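Local coordinates for protein aryl acylamidase (bacterium CSBL00001, PDB 4YJ6) that probably hydrolyses the amide bond of aryl acylamides, as a member of the amidase signature family of enzymes, at residues N46-A56 with S125-S133. Residues are numbered along the deposited sequence; the frame is centred on the assembly and turned at random.
Sequences NAVVYKAYDEA and SLLLGQTNS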
loop_
_atom_site.group_PDB
_atom_site.type_symbol
_atom_site.label_atom_id
_atom_site.label_comp_id
_atom_site.label_asym_id
_atom_site.label_seq_id
_atom_site.Cartn_x
_atom_site.Cartn_y
_atom_site.Cartn_z
ATOM N N ASN A 46 -9.705 -14.332 -2.313
ATOM C CA ASN A 46 -10.585 -13.600 -1.411
ATOM C C ASN A 46 -10.082 -12.170 -1.247
ATOM O O ASN A 46 -10.002 -11.654 -0.133
ATOM C CB ASN A 46 -10.709 -14.314 -0.050
ATOM C CG ASN A 46 -11.817 -13.758 0.840
ATOM O OD1 ASN A 46 -12.932 -13.441 0.387
ATOM N ND2 ASN A 46 -11.528 -13.664 2.143
ATOM N N ALA A 47 -9.778 -11.546 -2.381
ATOM C CA ALA A 47 -9.261 -10.174 -2.401
ATOM C C ALA A 47 -10.377 -9.140 -2.595
ATOM O O ALA A 47 -10.279 -8.029 -2.115
ATOM C CB ALA A 47 -8.203 -10.039 -3.524
ATOM N N VAL A 48 -11.440 -9.510 -3.304
ATOM C CA VAL A 48 -12.505 -8.551 -3.636
ATOM C C VAL A 48 -13.608 -8.592 -2.592
ATOM O O VAL A 48 -14.077 -9.669 -2.228
ATOM C CB VAL A 48 -13.056 -8.847 -5.059
ATOM C CG1 VAL A 48 -14.251 -7.929 -5.397
ATOM C CG2 VAL A 48 -11.949 -8.716 -6.089
ATOM N N VAL A 49 -14.005 -7.430 -2.084
ATOM C CA VAL A 49 -15.061 -7.369 -1.096
ATOM C C VAL A 49 -16.311 -6.636 -1.594
ATOM O O VAL A 49 -17.366 -6.720 -0.959
ATOM C CB VAL A 49 -14.576 -6.728 0.229
ATOM C CG1 VAL A 49 -13.451 -7.576 0.810
ATOM C CG2 VAL A 49 -14.111 -5.267 0.016
ATOM N N TYR A 50 -16.206 -5.922 -2.706
ATOM C CA TYR A 50 -17.389 -5.288 -3.332
ATOM C C TYR A 50 -17.173 -5.308 -4.836
ATOM O O TYR A 50 -16.064 -5.010 -5.305
ATOM C CB TYR A 50 -17.560 -3.831 -2.860
ATOM C CG TYR A 50 -18.674 -3.101 -3.583
ATOM C CD1 TYR A 50 -19.996 -3.502 -3.423
ATOM C CD2 TYR A 50 -18.404 -1.993 -4.408
ATOM C CE1 TYR A 50 -21.020 -2.852 -4.079
ATOM C CE2 TYR A 50 -19.448 -1.322 -5.065
ATOM C CZ TYR A 50 -20.742 -1.768 -4.880
ATOM O OH TYR A 50 -21.793 -1.131 -5.510
ATOM N N LYS A 51 -18.221 -5.646 -5.595
ATOM C CA LYS A 51 -18.131 -5.675 -7.040
ATOM C C LYS A 51 -19.052 -4.599 -7.580
ATOM O O LYS A 51 -20.236 -4.545 -7.202
ATOM C CB LYS A 51 -18.546 -7.057 -7.565
ATOM C CG LYS A 51 -17.582 -8.146 -7.117
ATOM C CD LYS A 51 -18.117 -9.575 -7.336
ATOM C CE LYS A 51 -17.050 -10.603 -6.915
ATOM N NZ LYS A 51 -17.501 -12.023 -7.128
ATOM N N ALA A 52 -18.498 -3.733 -8.428
ATOM C CA ALA A 52 -19.252 -2.626 -9.034
ATOM C C ALA A 52 -19.300 -2.845 -10.550
ATOM O O ALA A 52 -19.006 -1.945 -11.350
ATOM C CB ALA A 52 -18.591 -1.273 -8.717
ATOM N N TYR A 53 -19.713 -4.037 -10.931
ATOM C CA TYR A 53 -19.590 -4.431 -12.316
ATOM C C TYR A 53 -20.479 -3.574 -13.213
ATOM O O TYR A 53 -20.067 -3.145 -14.296
ATOM C CB TYR A 53 -19.960 -5.902 -12.465
ATOM C CG TYR A 53 -18.987 -6.877 -11.853
ATOM C CD1 TYR A 53 -17.746 -6.460 -11.352
ATOM C CD2 TYR A 53 -19.297 -8.231 -11.796
ATOM C CE1 TYR A 53 -16.835 -7.398 -10.840
ATOM C CE2 TYR A 53 -18.392 -9.157 -11.282
ATOM C CZ TYR A 53 -17.169 -8.724 -10.804
ATOM O OH TYR A 53 -16.268 -9.639 -10.283
ATOM N N ASP A 54 -21.721 -3.321 -12.810
ATOM C CA ASP A 54 -22.576 -2.563 -13.728
ATOM C C ASP A 54 -22.088 -1.125 -13.873
ATOM O O ASP A 54 -22.154 -0.548 -14.955
ATOM C CB ASP A 54 -24.054 -2.581 -13.275
ATOM C CG ASP A 54 -24.772 -3.858 -13.678
ATOM O OD1 ASP A 54 -24.179 -4.699 -14.391
ATOM O OD2 ASP A 54 -25.946 -4.013 -13.271
ATOM N N GLU A 55 -21.540 -0.552 -12.800
ATOM C CA GLU A 55 -21.042 0.802 -12.912
ATOM C C GLU A 55 -19.904 0.846 -13.911
ATOM O O GLU A 55 -19.803 1.779 -14.721
ATOM C CB GLU A 55 -20.543 1.325 -11.566
ATOM C CG GLU A 55 -20.199 2.801 -11.646
ATOM C CD GLU A 55 -19.684 3.369 -10.351
ATOM O OE1 GLU A 55 -20.507 3.530 -9.420
ATOM O OE2 GLU A 55 -18.463 3.630 -10.266
ATOM N N ALA A 56 -19.002 -0.126 -13.793
ATOM C CA ALA A 56 -17.894 -0.217 -14.701
ATOM C C ALA A 56 -18.387 -0.393 -16.128
ATOM O O ALA A 56 -17.806 0.206 -17.037
ATOM C CB ALA A 56 -16.974 -1.340 -14.315
ATOM N N SER A 125 -9.537 5.629 -15.889
ATOM C CA SER A 125 -9.402 4.287 -15.379
ATOM C C SER A 125 -10.794 3.817 -14.949
ATOM O O SER A 125 -11.636 4.623 -14.513
ATOM C CB SER A 125 -8.376 4.285 -14.205
ATOM O OG SER A 125 -8.271 2.996 -13.617
ATOM N N LEU A 126 -11.051 2.521 -15.110
ATOM C CA LEU A 126 -12.379 1.943 -14.824
ATOM C C LEU A 126 -12.338 1.210 -13.482
ATOM O O LEU A 126 -11.591 0.238 -13.326
ATOM C CB LEU A 126 -12.738 0.959 -15.947
ATOM C CG LEU A 126 -12.891 1.702 -17.285
ATOM C CD1 LEU A 126 -12.898 0.712 -18.480
ATOM C CD2 LEU A 126 -14.166 2.572 -17.258
ATOM N N LEU A 127 -13.136 1.674 -12.528
ATOM C CA LEU A 127 -13.169 1.090 -11.187
ATOM C C LEU A 127 -14.130 -0.083 -11.129
ATOM O O LEU A 127 -15.345 0.073 -11.361
ATOM C CB LEU A 127 -13.611 2.125 -10.156
ATOM C CG LEU A 127 -12.773 3.389 -10.065
ATOM C CD1 LEU A 127 -13.461 4.417 -9.120
ATOM C CD2 LEU A 127 -11.436 3.001 -9.572
ATOM N N LEU A 128 -13.611 -1.247 -10.788
ATOM C CA LEU A 128 -14.414 -2.475 -10.809
ATOM C C LEU A 128 -14.968 -2.859 -9.437
ATOM O O LEU A 128 -15.794 -3.765 -9.346
ATOM C CB LEU A 128 -13.609 -3.669 -11.390
ATOM C CG LEU A 128 -13.988 -3.810 -12.885
ATOM C CD1 LEU A 128 -13.261 -2.746 -13.688
ATOM C CD2 LEU A 128 -13.702 -5.174 -13.429
ATOM N N GLY A 129 -14.522 -2.194 -8.371
ATOM C CA GLY A 129 -14.932 -2.583 -7.021
ATOM C C GLY A 129 -13.910 -2.230 -5.950
ATOM O O GLY A 129 -13.084 -1.343 -6.171
ATOM N N GLN A 130 -13.980 -2.918 -4.805
ATOM C CA GLN A 130 -13.101 -2.636 -3.651
ATOM C C GLN A 130 -12.399 -3.889 -3.190
ATOM O O GLN A 130 -12.930 -4.995 -3.347
ATOM C CB GLN A 130 -13.915 -2.130 -2.466
ATOM C CG GLN A 130 -14.711 -0.859 -2.759
ATOM C CD GLN A 130 -15.577 -0.464 -1.582
ATOM O OE1 GLN A 130 -16.090 -1.336 -0.868
ATOM N NE2 GLN A 130 -15.785 0.838 -1.390
ATOM N N THR A 131 -11.235 -3.704 -2.567
ATOM C CA THR A 131 -10.419 -4.791 -2.072
ATOM C C THR A 131 -10.376 -4.860 -0.544
ATOM O O THR A 131 -10.567 -3.860 0.148
ATOM C CB THR A 131 -8.960 -4.648 -2.597
ATOM O OG1 THR A 131 -8.484 -3.336 -2.269
ATOM C CG2 THR A 131 -8.926 -4.819 -4.123
ATOM N N ASN A 132 -10.078 -6.058 -0.025
ATOM C CA ASN A 132 -10.146 -6.351 1.415
ATOM C C ASN A 132 -9.020 -5.686 2.223
ATOM O O ASN A 132 -7.892 -5.563 1.728
ATOM C CB ASN A 132 -10.011 -7.869 1.590
ATOM C CG ASN A 132 -10.577 -8.374 2.914
ATOM O OD1 ASN A 132 -11.369 -7.724 3.555
ATOM N ND2 ASN A 132 -10.145 -9.572 3.315
ATOM N N SER A 133 -9.352 -5.308 3.461
ATOM C CA SER A 133 -8.412 -4.752 4.445
ATOM C C SER A 133 -8.786 -5.371 5.798
ATOM O O SER A 133 -9.947 -5.737 6.002
ATOM C CB SER A 133 -8.576 -3.199 4.499
ATOM O OG SER A 133 -7.923 -2.595 5.643
HETATM O O HOH W 1 -16.934 2.251 -12.158
#
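Val49 lays its CG1 methyl against the side chain of Asn132, crossing it at about a right angle, with CG1 3.4 Å from Asn132 OD1; the Asn132 amide has its strongest polar partner in Gly148. With CG1 opposite the carbonyl carbon (chi1 -61°), CG2 is left to lie 4.0 Å from Gln130 CB. Cut back to an alanine, Val49 loses both methyls, which would probably leave a gap beside Asn132 and Gln130 CB. Next along, the Tyr50 ring slants across the Gln130 side chain, its plane 66° from that of the amide. Tyr50 CB is in van der Waals contact with Gln130 OE1 at 3.5 Å, while the amide's strongest polar partner is Pro94. Behind these side chains is a classic beta bulge, Val49 and Tyr50 both facing Gln130, whose carbonyl O takes a 2.9 Å bond from Val49 N and a weak one from Tyr50 N; Gln130 N donates to Tyr50 O. The bulged strand 48-51 forms one edge of a three-stranded mixed sheet, antiparallel to the central strand 126-131, which runs parallel to strand 80-84. Ala52 N donates to Leu128 O from above the carbonyl plane. Where helix 53-69 begins, Ala56 CB touches Leu128 CD1, and one water bridges Glu55 OE2 to Leu127 O.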